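Local coordinates for protein CPn_0803/CP_1068/CPj0803/CpB0832 (Chlamydophila pneumoniae, PDB 3Q9D) that is of unknown function but may act as a needle-tip protein of the chlamydial type III secretion system, and assembles here as a hexamer, at residues G56-I61 / A118-P123; I66-F71 / R159-E164; N76-C81 / F91-L96; D143-T146 / C151-L154; L154-R159 / E164-T169. All blocks are in the same frame, centred on the assembly; numbering follows the deposited sequence.

The five contacts run from a helical end of the chain to a three-stranded antiparallel sheet. Interactions 1 and 3 lie in the helical part, centres about 11 Å apart, and touch where L58 CD1 meets L96 CD1 at 3.8 Å. Interaction 2 ties the turn leading into helix 70-82 to the loop between strands 150-159 and 164-170; its I66 CD1 packs on P123 O of interaction 1 at 3.4 Å, and it shares R159 and E164 with interaction 5. Interactions 4 and 5 pair the central strand 150-159 with its two neighbours, meeting at L154, centres about 12 Å apart. Interactions 3 and 4, on opposite sides of the chain's centre, lie about 48 Å apart between centres.

Interaction 1. Residues G56-I61 / A118-P123; sequences GNLKRI and AEFMMP
The F120 ring is sandwiched: L58 CB sits over the centre of one face and CG of its own neighbour E119 over the other, while K59 CG lies at the ring edge, in plane. This is helix-helix packing between 56-61, on helix 48-61, and 118-123, on helix 107-133, whose short axes approach to 11.0 Å at 44°. The face contact is a CH-pi interaction, with L58 CB 3.7 Å from the F120 ring centroid and only 13° off its normal. The leucine also reaches the ring farther out, CD1 standing 3.9 Å from F120 CD2. L58 packs on F74 of helix 70-82 as well, so that it touches helices 70-82 and 107-133 alike.

Beside this buried pair runs a polar one. E119 sends CG anti to its backbone nitrogen (chi1 -172°) and stays extended beyond it, which lays CG on the phenylalanine and carries the carboxylate past the ring to the lysine. K59 is extended through chi2 and chi3, and its bend at chi4 turns the ammonium toward E119. The lysine nitrogen also donates to A118 O of a second subunit, so the salt bridge borders a subunit interface. A water joins the same two groups, accepting from K59 NZ and donating to E119 OE1. In the direct bond, K59 NZ meets the syn lone pair of E119 OE2 at 2.7 Å.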
# COMPACT_ATOMS: atom_id res chain seq x y z
N GLY A 56 2.16 7.48 -29.47
CA GLY A 56 0.92 7.20 -28.74
C GLY A 56 1.09 6.04 -27.77
O GLY A 56 0.64 6.11 -26.63
N ASN A 57 1.72 4.97 -28.21
CA ASN A 57 1.97 3.81 -27.35
C ASN A 57 2.90 4.12 -26.15
O ASN A 57 2.66 3.66 -25.03
CB ASN A 57 2.51 2.65 -28.21
CG ASN A 57 1.40 2.01 -29.03
OD1 ASN A 57 0.32 1.77 -28.51
ND2 ASN A 57 1.66 1.74 -30.31
N LEU A 58 3.92 4.93 -26.38
CA LEU A 58 4.80 5.33 -25.31
C LEU A 58 4.07 6.29 -24.36
O LEU A 58 4.20 6.16 -23.14
CB LEU A 58 6.08 5.97 -25.85
CG LEU A 58 7.00 5.04 -26.63
CD1 LEU A 58 8.10 5.83 -27.34
CD2 LEU A 58 7.61 3.95 -25.76
N LYS A 59 3.34 7.25 -24.90
CA LYS A 59 2.55 8.11 -24.03
C LYS A 59 1.65 7.28 -23.13
O LYS A 59 1.48 7.59 -21.96
CB LYS A 59 1.69 9.09 -24.84
CG LYS A 59 2.49 10.29 -25.40
CD LYS A 59 1.57 11.20 -26.23
CE LYS A 59 2.33 12.47 -26.68
NZ LYS A 59 2.73 13.31 -25.48
N ARG A 60 1.05 6.23 -23.68
CA ARG A 60 0.16 5.36 -22.90
C ARG A 60 0.90 4.68 -21.75
O ARG A 60 0.47 4.72 -20.60
CB ARG A 60 -0.48 4.30 -23.81
CG ARG A 60 -1.51 3.42 -23.10
CD ARG A 60 -2.37 2.63 -24.11
NE ARG A 60 -2.72 3.43 -25.28
CZ ARG A 60 -2.18 3.25 -26.48
NH1 ARG A 60 -2.54 4.01 -27.50
NH2 ARG A 60 -1.28 2.30 -26.66
N ILE A 61 2.02 4.04 -22.06
CA ILE A 61 2.67 3.28 -21.00
C ILE A 61 3.24 4.20 -19.93
O ILE A 61 3.28 3.81 -18.77
CB ILE A 61 3.75 2.30 -21.51
CG1 ILE A 61 4.97 3.05 -22.04
CG2 ILE A 61 3.19 1.36 -22.57
CD1 ILE A 61 6.05 2.11 -22.57
N ALA A 118 13.40 13.57 -26.28
CA ALA A 118 13.18 14.53 -25.21
C ALA A 118 12.10 14.05 -24.26
O ALA A 118 12.25 14.14 -23.05
CB ALA A 118 12.82 15.92 -25.79
N GLU A 119 11.01 13.52 -24.81
CA GLU A 119 9.91 13.09 -23.95
C GLU A 119 10.19 11.78 -23.18
O GLU A 119 9.78 11.61 -22.03
CB GLU A 119 8.62 12.97 -24.77
CG GLU A 119 7.36 12.71 -23.92
CD GLU A 119 6.07 12.93 -24.71
OE1 GLU A 119 6.16 13.38 -25.87
OE2 GLU A 119 4.97 12.69 -24.16
N PHE A 120 10.91 10.85 -23.79
CA PHE A 120 10.91 9.48 -23.26
C PHE A 120 12.22 8.91 -22.83
O PHE A 120 12.24 7.89 -22.13
CB PHE A 120 10.24 8.52 -24.27
CG PHE A 120 8.81 8.84 -24.49
CD1 PHE A 120 7.89 8.65 -23.47
CD2 PHE A 120 8.37 9.34 -25.70
CE1 PHE A 120 6.57 8.95 -23.64
CE2 PHE A 120 7.03 9.66 -25.89
CZ PHE A 120 6.12 9.45 -24.86
N MET A 121 13.33 9.52 -23.21
CA MET A 121 14.62 8.92 -22.89
C MET A 121 14.86 8.78 -21.39
O MET A 121 15.26 7.72 -20.91
CB MET A 121 15.80 9.67 -23.53
CG MET A 121 17.15 8.99 -23.21
SD MET A 121 18.53 9.78 -24.10
CE MET A 121 18.42 11.49 -23.53
N MET A 122 14.63 9.84 -20.63
CA MET A 122 14.85 9.78 -19.19
C MET A 122 13.88 8.82 -18.47
O MET A 122 14.30 8.00 -17.64
CB MET A 122 14.82 11.19 -18.60
CG MET A 122 16.03 12.02 -19.02
SD MET A 122 17.55 11.18 -18.57
CE MET A 122 17.04 10.44 -16.95
N PRO A 123 12.59 8.89 -18.80
CA PRO A 123 11.64 7.97 -18.16
C PRO A 123 11.98 6.51 -18.49
O PRO A 123 11.81 5.63 -17.64
CB PRO A 123 10.30 8.37 -18.79
CG PRO A 123 10.47 9.84 -19.09
CD PRO A 123 11.90 9.98 -19.53
O HOH W 1 4.64 15.33 -26.85

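Interaction 2. Residues I66-F71 / R159-E164; sequences IGYTTF and RVDGQE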
# COMPACT_ATOMS: atom_id res chain seq x y z
N ILE A 66 5.72 4.61 -13.24
CA ILE A 66 6.70 3.61 -13.67
C ILE A 66 6.78 2.53 -12.60
O ILE A 66 6.78 2.83 -11.42
CB ILE A 66 8.11 4.24 -13.89
CG1 ILE A 66 8.05 5.24 -15.04
CG2 ILE A 66 9.16 3.17 -14.21
CD1 ILE A 66 9.38 5.98 -15.28
N GLY A 67 6.84 1.27 -13.02
CA GLY A 67 7.02 0.17 -12.09
C GLY A 67 8.06 -0.80 -12.62
O GLY A 67 8.82 -0.50 -13.55
N TYR A 68 8.09 -1.98 -12.03
CA TYR A 68 9.13 -2.95 -12.31
C TYR A 68 8.87 -3.65 -13.63
O TYR A 68 9.75 -4.31 -14.15
CB TYR A 68 9.25 -3.97 -11.14
CG TYR A 68 9.85 -3.32 -9.91
CD1 TYR A 68 11.19 -3.49 -9.58
CD2 TYR A 68 9.09 -2.47 -9.11
CE1 TYR A 68 11.75 -2.87 -8.47
CE2 TYR A 68 9.64 -1.86 -7.99
CZ TYR A 68 10.97 -2.06 -7.68
OH TYR A 68 11.54 -1.44 -6.59
N THR A 69 7.67 -3.51 -14.17
CA THR A 69 7.41 -4.13 -15.46
C THR A 69 7.58 -3.15 -16.65
O THR A 69 7.47 -3.56 -17.81
CB THR A 69 5.98 -4.70 -15.57
OG1 THR A 69 5.04 -3.63 -15.43
CG2 THR A 69 5.71 -5.78 -14.51
N THR A 70 7.78 -1.88 -16.34
CA THR A 70 7.67 -0.82 -17.35
C THR A 70 8.76 -0.90 -18.42
O THR A 70 8.49 -0.69 -19.62
CB THR A 70 7.68 0.56 -16.70
OG1 THR A 70 6.61 0.64 -15.76
CG2 THR A 70 7.55 1.70 -17.77
N PHE A 71 9.99 -1.22 -18.02
CA PHE A 71 11.02 -1.35 -19.04
C PHE A 71 10.71 -2.48 -20.02
O PHE A 71 10.83 -2.34 -21.24
CB PHE A 71 12.42 -1.57 -18.45
CG PHE A 71 13.48 -1.60 -19.51
CD1 PHE A 71 13.82 -0.44 -20.18
CD2 PHE A 71 14.06 -2.79 -19.89
CE1 PHE A 71 14.79 -0.45 -21.18
CE2 PHE A 71 15.02 -2.82 -20.91
CZ PHE A 71 15.38 -1.66 -21.56
N ARG A 159 12.92 5.44 -2.07
CA ARG A 159 13.70 4.52 -2.89
C ARG A 159 13.81 4.97 -4.34
O ARG A 159 13.08 5.87 -4.77
CB ARG A 159 13.08 3.13 -2.83
CG ARG A 159 12.92 2.62 -1.40
CD ARG A 159 12.55 1.15 -1.36
NE ARG A 159 11.46 0.81 -2.29
CZ ARG A 159 10.74 -0.30 -2.21
NH1 ARG A 159 10.99 -1.18 -1.24
NH2 ARG A 159 9.78 -0.56 -3.09
N VAL A 160 14.72 4.36 -5.08
CA VAL A 160 14.86 4.62 -6.52
C VAL A 160 13.51 4.47 -7.25
O VAL A 160 13.23 5.18 -8.20
CB VAL A 160 15.91 3.66 -7.16
CG1 VAL A 160 15.83 3.70 -8.69
CG2 VAL A 160 17.33 4.01 -6.68
N ASP A 161 12.67 3.53 -6.81
CA ASP A 161 11.37 3.35 -7.46
C ASP A 161 10.30 4.37 -7.05
O ASP A 161 9.17 4.30 -7.51
CB ASP A 161 10.83 1.93 -7.26
CG ASP A 161 10.47 1.64 -5.80
OD1 ASP A 161 10.52 2.56 -4.96
OD2 ASP A 161 10.13 0.49 -5.49
N GLY A 162 10.67 5.34 -6.21
CA GLY A 162 9.73 6.38 -5.83
C GLY A 162 8.90 6.10 -4.58
O GLY A 162 8.26 7.00 -4.04
N GLN A 163 8.92 4.87 -4.09
CA GLN A 163 8.15 4.57 -2.88
C GLN A 163 8.85 5.19 -1.69
O GLN A 163 10.08 5.29 -1.68
CB GLN A 163 8.06 3.05 -2.68
CG GLN A 163 7.37 2.36 -3.87
CD GLN A 163 6.87 0.98 -3.55
OE1 GLN A 163 6.53 0.68 -2.39
NE2 GLN A 163 6.81 0.11 -4.56
N GLU A 164 8.08 5.65 -0.73
CA GLU A 164 8.63 6.33 0.45
C GLU A 164 8.10 5.68 1.71
O GLU A 164 7.04 5.05 1.70
CB GLU A 164 8.21 7.80 0.44
CG GLU A 164 8.76 8.62 -0.76
CD GLU A 164 8.25 10.07 -0.76
OE1 GLU A 164 7.16 10.32 -0.19
OE2 GLU A 164 8.93 10.95 -1.34
O HOH W 2 8.22 2.20 -9.18
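A type I beta turn from G67 to T70 is joined to another, R159 to G162, by Y68, whose hydroxyl reaches D161. The tyrosine hydroxyl donates to the carboxylate, Y68 OH to D161 OD2 at 2.6 Å, with the oxygen at the ring edge near its plane. Ring and carboxylate are turned almost perpendicular, 87° apart, and the hydroxyl comes from above the carboxylate plane, 37° out of it. The same oxygen takes a second donor on its syn lone pair: R159 NH2 lies 2.6 Å from D161 OD2 in a salt bridge, and a weak bond from R159 NE goes to D161 OD1. R159 NH1 bonds to L166 O of a fourth subunit. D161 holds CG between its backbone nitrogen and carbonyl carbon (chi1 68°), which folds the carboxylate back over its own loop. There D161 OD1 accepts from Q163 N at 2.9 Å, an Asx turn. Both carboxylate oxygens are thus engaged, an environment that would probably favour the ionised form. A water bridges the backbones, donating to I66 O and to D161 O. On the tyrosine side, the first turn is braced by G67 N, which donates almost straight to T70 OG1 at 2.8 Å. The contact joins the turn leading into helix 70-82 to the loop between strands 150-159 and 164-170, and I66 packs on A127 and I130 of helix 107-133.

Interaction 3. Residues N76-C81 / F91-L96; sequences NVVFNC and FFFEML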
# COMPACT_ATOMS: atom_id res chain seq x y z
N ASN A 76 8.47 -4.35 -25.35
CA ASN A 76 7.39 -5.02 -26.09
C ASN A 76 6.74 -4.08 -27.12
O ASN A 76 6.44 -4.48 -28.24
CB ASN A 76 6.33 -5.55 -25.13
CG ASN A 76 5.20 -6.28 -25.84
OD1 ASN A 76 5.42 -7.32 -26.46
ND2 ASN A 76 3.99 -5.74 -25.76
N VAL A 77 6.57 -2.81 -26.74
CA VAL A 77 6.09 -1.77 -27.65
C VAL A 77 7.02 -1.59 -28.84
O VAL A 77 6.59 -1.51 -29.99
CB VAL A 77 5.94 -0.42 -26.89
CG1 VAL A 77 5.85 0.76 -27.87
CG2 VAL A 77 4.70 -0.47 -25.98
N VAL A 78 8.32 -1.54 -28.57
CA VAL A 78 9.28 -1.41 -29.67
C VAL A 78 9.25 -2.64 -30.59
O VAL A 78 9.21 -2.49 -31.82
CB VAL A 78 10.71 -1.16 -29.16
CG1 VAL A 78 11.70 -1.18 -30.34
CG2 VAL A 78 10.79 0.21 -28.45
N PHE A 79 9.24 -3.83 -30.02
CA PHE A 79 9.21 -5.03 -30.84
C PHE A 79 7.93 -5.10 -31.67
O PHE A 79 7.98 -5.43 -32.85
CB PHE A 79 9.43 -6.29 -29.99
CG PHE A 79 10.87 -6.48 -29.56
CD1 PHE A 79 11.89 -6.45 -30.49
CD2 PHE A 79 11.19 -6.67 -28.22
CE1 PHE A 79 13.22 -6.62 -30.10
CE2 PHE A 79 12.51 -6.85 -27.82
CZ PHE A 79 13.53 -6.81 -28.76
N ASN A 80 6.80 -4.76 -31.05
CA ASN A 80 5.52 -4.73 -31.78
C ASN A 80 5.60 -3.78 -32.96
O ASN A 80 5.17 -4.10 -34.05
CB ASN A 80 4.36 -4.32 -30.85
CG ASN A 80 3.92 -5.45 -29.92
OD1 ASN A 80 4.33 -6.59 -30.09
ND2 ASN A 80 3.07 -5.13 -28.94
N CYS A 81 6.16 -2.60 -32.72
CA CYS A 81 6.31 -1.61 -33.78
C CYS A 81 7.27 -2.10 -34.88
O CYS A 81 7.00 -1.89 -36.07
CB CYS A 81 6.76 -0.26 -33.21
SG CYS A 81 5.45 0.70 -32.39
N PHE A 91 16.98 0.37 -34.16
CA PHE A 91 16.98 1.80 -34.45
C PHE A 91 16.28 2.54 -33.31
O PHE A 91 16.81 3.52 -32.79
CB PHE A 91 16.26 2.08 -35.78
CG PHE A 91 16.08 3.54 -36.06
CD1 PHE A 91 17.17 4.34 -36.33
CD2 PHE A 91 14.82 4.11 -36.06
CE1 PHE A 91 17.02 5.69 -36.60
CE2 PHE A 91 14.65 5.46 -36.33
CZ PHE A 91 15.76 6.25 -36.59
N PHE A 92 15.10 2.07 -32.92
CA PHE A 92 14.36 2.74 -31.86
C PHE A 92 14.97 2.58 -30.47
O PHE A 92 14.91 3.51 -29.65
CB PHE A 92 12.88 2.33 -31.87
CG PHE A 92 12.09 2.97 -32.98
CD1 PHE A 92 11.97 4.36 -33.04
CD2 PHE A 92 11.48 2.20 -33.96
CE1 PHE A 92 11.25 4.97 -34.06
CE2 PHE A 92 10.76 2.79 -34.98
CZ PHE A 92 10.64 4.18 -35.03
N PHE A 93 15.58 1.42 -30.19
CA PHE A 93 16.30 1.24 -28.93
C PHE A 93 17.51 2.19 -28.81
O PHE A 93 17.70 2.82 -27.78
CB PHE A 93 16.77 -0.21 -28.76
CG PHE A 93 15.65 -1.19 -28.45
CD1 PHE A 93 14.65 -0.86 -27.53
CD2 PHE A 93 15.59 -2.42 -29.09
CE1 PHE A 93 13.61 -1.78 -27.23
CE2 PHE A 93 14.55 -3.34 -28.80
CZ PHE A 93 13.56 -3.00 -27.88
N GLU A 94 18.33 2.28 -29.85
CA GLU A 94 19.44 3.25 -29.84
C GLU A 94 18.92 4.67 -29.64
O GLU A 94 19.43 5.43 -28.81
CB GLU A 94 20.20 3.20 -31.17
CG GLU A 94 20.96 1.92 -31.42
CD GLU A 94 22.16 1.77 -30.51
OE1 GLU A 94 22.42 2.69 -29.69
OE2 GLU A 94 22.86 0.74 -30.63
N MET A 95 17.88 5.02 -30.39
CA MET A 95 17.27 6.34 -30.29
C MET A 95 16.77 6.63 -28.87
O MET A 95 17.13 7.65 -28.25
CB MET A 95 16.10 6.46 -31.27
CG MET A 95 15.30 7.75 -31.11
SD MET A 95 13.69 7.73 -31.94
CE MET A 95 14.18 7.14 -33.56
N LEU A 96 15.94 5.73 -28.34
CA LEU A 96 15.18 5.99 -27.10
C LEU A 96 15.92 5.62 -25.80
O LEU A 96 15.66 6.20 -24.75
CB LEU A 96 13.83 5.28 -27.14
CG LEU A 96 12.90 5.77 -28.26
CD1 LEU A 96 11.66 4.91 -28.35
CD2 LEU A 96 12.54 7.23 -28.03
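The edge of F93 points at the face of F79 in a T-shaped pair, centroids 5.2 Å apart and planes at 75°. The closest atoms are F79 CZ and F93 CE2 at 3.6 Å. F93 CZ stands above the F79 ring but off its centre, toward the rim, so the edge meets one side of that face. Both phenylalanines keep CG beside the backbone nitrogen, F79 with chi1 -75°. That torsion swings a side chain whose first bond leads away from the other helix back to the inter-helix seam, where its ring can receive the F93 edge.

Aliphatic contacts cover the flat side of F93. V78 CG1 lies over this face, 3.7 Å from the ring centroid, a CH-pi contact displaced toward the rim. V78 CB is nearer to a ring atom, 3.5 Å from F93 CE1, and CG2 adds a third touch on that carbon, so the valine is pressed against the ring by its whole branch point. V78 CG1 also touches the preceding residue, 4.0 Å from F92 CB.

F93 is therefore held in two ways, its face by V78 and its edge by F79, without a hydrogen bond between the segments. The two helices, 70-82 and 86-98, form a helical hairpin whose short axes run at 141°, 10.4 Å apart. F92 packs on L54 of helix 48-61 and L96 on L116 and I124 of helix 107-133, so this helix pair packs against helices 48-61 and 107-133.

Interaction 4. Residues D143-T146 / C151-L154; sequences DMLT and CIFL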
# COMPACT_ATOMS: atom_id res chain seq x y z
N ASP A 143 12.90 15.83 9.69
CA ASP A 143 12.48 17.06 10.33
C ASP A 143 12.46 16.85 11.81
O ASP A 143 11.81 15.93 12.31
CB ASP A 143 11.09 17.46 9.86
CG ASP A 143 11.06 17.79 8.38
OD1 ASP A 143 11.65 18.82 7.99
OD2 ASP A 143 10.44 17.01 7.63
N MET A 144 13.18 17.70 12.53
CA MET A 144 13.22 17.59 13.97
C MET A 144 12.01 18.27 14.58
O MET A 144 11.66 19.39 14.20
CB MET A 144 14.50 18.23 14.51
CG MET A 144 14.77 17.90 15.97
SD MET A 144 16.47 18.31 16.44
CE MET A 144 16.35 20.10 16.44
N LEU A 145 11.38 17.59 15.52
CA LEU A 145 10.26 18.15 16.25
C LEU A 145 10.62 18.19 17.73
O LEU A 145 11.05 17.18 18.29
CB LEU A 145 9.00 17.31 16.05
CG LEU A 145 8.70 16.86 14.62
CD1 LEU A 145 7.76 15.68 14.63
CD2 LEU A 145 8.11 18.01 13.81
N THR A 146 10.48 19.35 18.35
CA THR A 146 10.79 19.44 19.77
C THR A 146 9.49 19.55 20.55
O THR A 146 8.77 20.53 20.44
CB THR A 146 11.68 20.65 20.09
OG1 THR A 146 12.88 20.58 19.30
CG2 THR A 146 12.06 20.67 21.56
N CYS A 151 13.41 15.48 21.86
CA CYS A 151 13.66 15.81 20.46
C CYS A 151 13.47 14.56 19.62
O CYS A 151 14.10 13.53 19.83
CB CYS A 151 15.04 16.44 20.22
SG CYS A 151 15.06 18.28 20.31
N ILE A 152 12.54 14.65 18.67
CA ILE A 152 12.31 13.51 17.78
C ILE A 152 12.44 13.91 16.30
O ILE A 152 12.38 15.09 15.97
CB ILE A 152 10.96 12.84 18.06
CG1 ILE A 152 9.83 13.84 17.90
CG2 ILE A 152 10.96 12.22 19.47
CD1 ILE A 152 8.45 13.19 17.84
N PHE A 153 12.60 12.93 15.42
CA PHE A 153 12.81 13.20 14.01
C PHE A 153 11.76 12.48 13.21
O PHE A 153 11.54 11.29 13.40
CB PHE A 153 14.19 12.71 13.59
CG PHE A 153 15.31 13.43 14.27
CD1 PHE A 153 15.78 14.64 13.76
CD2 PHE A 153 15.87 12.92 15.42
CE1 PHE A 153 16.82 15.32 14.40
CE2 PHE A 153 16.91 13.60 16.07
CZ PHE A 153 17.37 14.79 15.56
N LEU A 154 11.10 13.22 12.32
CA LEU A 154 10.23 12.60 11.32
C LEU A 154 11.08 12.35 10.08
O LEU A 154 11.43 13.28 9.34
CB LEU A 154 9.05 13.54 10.99
CG LEU A 154 7.94 13.04 10.06
CD1 LEU A 154 6.82 14.08 10.01
CD2 LEU A 154 8.44 12.75 8.63
O HOH W 3 11.31 14.47 6.75
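A beta hairpin joins strands 137-147 and 150-159, and near its tip M144 lies against F153 in a Met-aromatic contact. The two side chains run side by side, pointing the same way. The thioether sulfur is 4.5 Å from the F153 centroid and 50° off the ring normal, an oblique approach in which M144 SD comes to 3.6 Å from F153 CE1. M144 has CG anti to its nitrogen (chi1 -168°), which runs the chain along the ring, so that CB and CG, as well as the sulfur, lie against F153 CE1. Farther toward the turn on the same face, a contact of T146 OG1 with C151 SG is doubtful, since T146 is poorly ordered and C151 has two conformers.

The strands are antiparallel, with D143-L154 and L145-I152 as hydrogen-bonded pairs and M144-F153 and T146-C151 as non-hydrogen-bonded ones. L145 N to I152 O is the shortest of the four backbone bonds, 2.7 Å, and I152 N returns to L145 O at 3.0 Å. The non-hydrogen-bonded pair M144-F153 adds CA-H...O contacts, F153 CA lying 3.4 Å from D143 O.

On the face opposite M144, L145 CB meets I152 CG1 at 4.0 Å, and both side chains touch M168 of strand 164-170. The D143 carboxylate is taken by R72 of a third subunit in a salt bridge at OD2, and a water donates to that same oxygen and to L154 O. F153 packs on R184 and M144 on E187 of a fourth subunit.

Interaction 5. Residues L154-R159 / E164-T169; sequences LNRLAR and EFLLMT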
# COMPACT_ATOMS: atom_id res chain seq x y z
N LEU A 154 11.10 13.22 12.32
CA LEU A 154 10.23 12.60 11.32
C LEU A 154 11.08 12.35 10.08
O LEU A 154 11.43 13.28 9.34
CB LEU A 154 9.05 13.54 10.99
CG LEU A 154 7.94 13.04 10.06
CD1 LEU A 154 6.82 14.08 10.01
CD2 LEU A 154 8.44 12.75 8.63
N ASN A 155 11.47 11.09 9.88
CA ASN A 155 12.32 10.73 8.75
C ASN A 155 11.49 10.22 7.60
O ASN A 155 10.51 9.51 7.81
CB ASN A 155 13.32 9.67 9.17
CG ASN A 155 14.10 10.08 10.40
OD1 ASN A 155 14.97 10.96 10.32
ND2 ASN A 155 13.78 9.49 11.54
N ARG A 156 11.90 10.57 6.38
CA ARG A 156 11.26 10.00 5.20
C ARG A 156 12.31 9.35 4.32
O ARG A 156 13.23 10.01 3.89
CB ARG A 156 10.50 11.10 4.42
CG ARG A 156 9.26 11.59 5.13
CD ARG A 156 8.65 12.79 4.38
NE ARG A 156 7.64 13.47 5.18
CZ ARG A 156 6.41 12.99 5.38
NH1 ARG A 156 6.05 11.83 4.83
NH2 ARG A 156 5.55 13.66 6.13
N LEU A 157 12.14 8.06 4.05
CA LEU A 157 12.99 7.18 3.26
C LEU A 157 12.47 7.06 1.83
O LEU A 157 11.28 6.76 1.78
CB LEU A 157 13.08 5.79 3.90
CG LEU A 157 13.87 5.70 5.20
CD1 LEU A 157 15.36 5.82 4.93
CD2 LEU A 157 13.41 6.76 6.19
N ALA A 158 13.16 7.44 0.75
CA ALA A 158 12.61 7.31 -0.59
C ALA A 158 13.52 6.38 -1.34
O ALA A 158 14.74 6.50 -1.26
CB ALA A 158 12.56 8.70 -1.30
N ARG A 159 12.92 5.44 -2.07
CA ARG A 159 13.70 4.52 -2.89
C ARG A 159 13.81 4.97 -4.34
O ARG A 159 13.08 5.87 -4.77
CB ARG A 159 13.08 3.13 -2.83
CG ARG A 159 12.92 2.62 -1.40
CD ARG A 159 12.55 1.15 -1.36
NE ARG A 159 11.46 0.81 -2.29
CZ ARG A 159 10.74 -0.30 -2.21
NH1 ARG A 159 10.99 -1.18 -1.24
NH2 ARG A 159 9.78 -0.56 -3.09
N GLU A 164 8.08 5.65 -0.73
CA GLU A 164 8.63 6.33 0.45
C GLU A 164 8.10 5.68 1.71
O GLU A 164 7.04 5.05 1.70
CB GLU A 164 8.21 7.80 0.44
CG GLU A 164 8.76 8.62 -0.76
CD GLU A 164 8.25 10.07 -0.76
OE1 GLU A 164 7.16 10.32 -0.19
OE2 GLU A 164 8.93 10.95 -1.34
N PHE A 165 8.79 5.88 2.82
CA PHE A 165 8.34 5.32 4.08
C PHE A 165 8.61 6.36 5.14
O PHE A 165 9.71 6.91 5.20
CB PHE A 165 9.13 4.05 4.39
CG PHE A 165 8.54 3.19 5.48
CD1 PHE A 165 7.27 2.64 5.35
CD2 PHE A 165 9.30 2.86 6.60
CE1 PHE A 165 6.75 1.81 6.33
CE2 PHE A 165 8.79 2.00 7.59
CZ PHE A 165 7.52 1.48 7.45
N LEU A 166 7.62 6.65 5.99
CA LEU A 166 7.81 7.58 7.10
C LEU A 166 8.27 6.81 8.32
O LEU A 166 7.67 5.79 8.66
CB LEU A 166 6.48 8.28 7.41
CG LEU A 166 6.45 9.38 8.49
CD1 LEU A 166 5.30 10.34 8.22
CD2 LEU A 166 6.28 8.74 9.87
N LEU A 167 9.30 7.30 9.00
CA LEU A 167 9.78 6.62 10.19
C LEU A 167 10.14 7.64 11.27
O LEU A 167 10.94 8.54 11.02
CB LEU A 167 11.01 5.77 9.81
CG LEU A 167 11.59 4.83 10.86
CD1 LEU A 167 10.60 3.69 11.16
CD2 LEU A 167 12.91 4.28 10.34
N MET A 168 9.54 7.52 12.46
CA MET A 168 9.90 8.42 13.58
C MET A 168 11.03 7.80 14.38
O MET A 168 11.08 6.57 14.56
CB MET A 168 8.69 8.69 14.53
CG MET A 168 7.39 9.11 13.84
SD MET A 168 7.50 10.72 13.03
CE MET A 168 7.88 11.78 14.42
N THR A 169 11.95 8.63 14.88
CA THR A 169 13.05 8.17 15.73
C THR A 169 13.27 9.19 16.82
O THR A 169 13.19 10.39 16.57
CB THR A 169 14.38 8.01 14.93
OG1 THR A 169 14.67 9.24 14.23
CG2 THR A 169 14.32 6.85 13.93
O HOH W 4 7.15 9.96 3.02
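The second hairpin of the sheet pairs strand 150-159 with 164-170, and N155 clasps its partner strand with both backbone and side chain. N155-L167 and L157-F165 are hydrogen-bonded pairs; R156-L166 lies between them as a non-hydrogen-bonded one. L167 O receives two bonds from one residue, N155 N at 2.8 Å and N155 ND2 at 3.0 Å, arriving from opposite faces of the carbonyl plane. The other hydrogen of the amide goes to T169 OG1, 2.8 Å from N155 ND2 and nearly in the amide plane. CG of N155 stands beside the backbone nitrogen (chi1 -53°), which lays the amide along the partner strand; its OD1 is hydrogen-bonded to S142 OG of strand 137-147, as acceptor.

On the other face the side chains are mixed. M168 SD lies 3.8 Å from L154 CG, and L154 CD2 meets L166 CG at 3.9 Å, the leucines crossing at about a right angle. L154 CD2 also sits over one face of the R156 guanidinium, toward its rim, while L166 CD1 comes within 3.8 Å of R156 NH1. A water in the guanidinium plane links R156 NH1 to E164 OE1, whose carboxylate bonds to T69 and Y68 of a third subunit. With both amide hydrogens of N155 and its OD1 engaged, rotation of this buried amide is fixed, and its polar atoms are satisfied across all three strands.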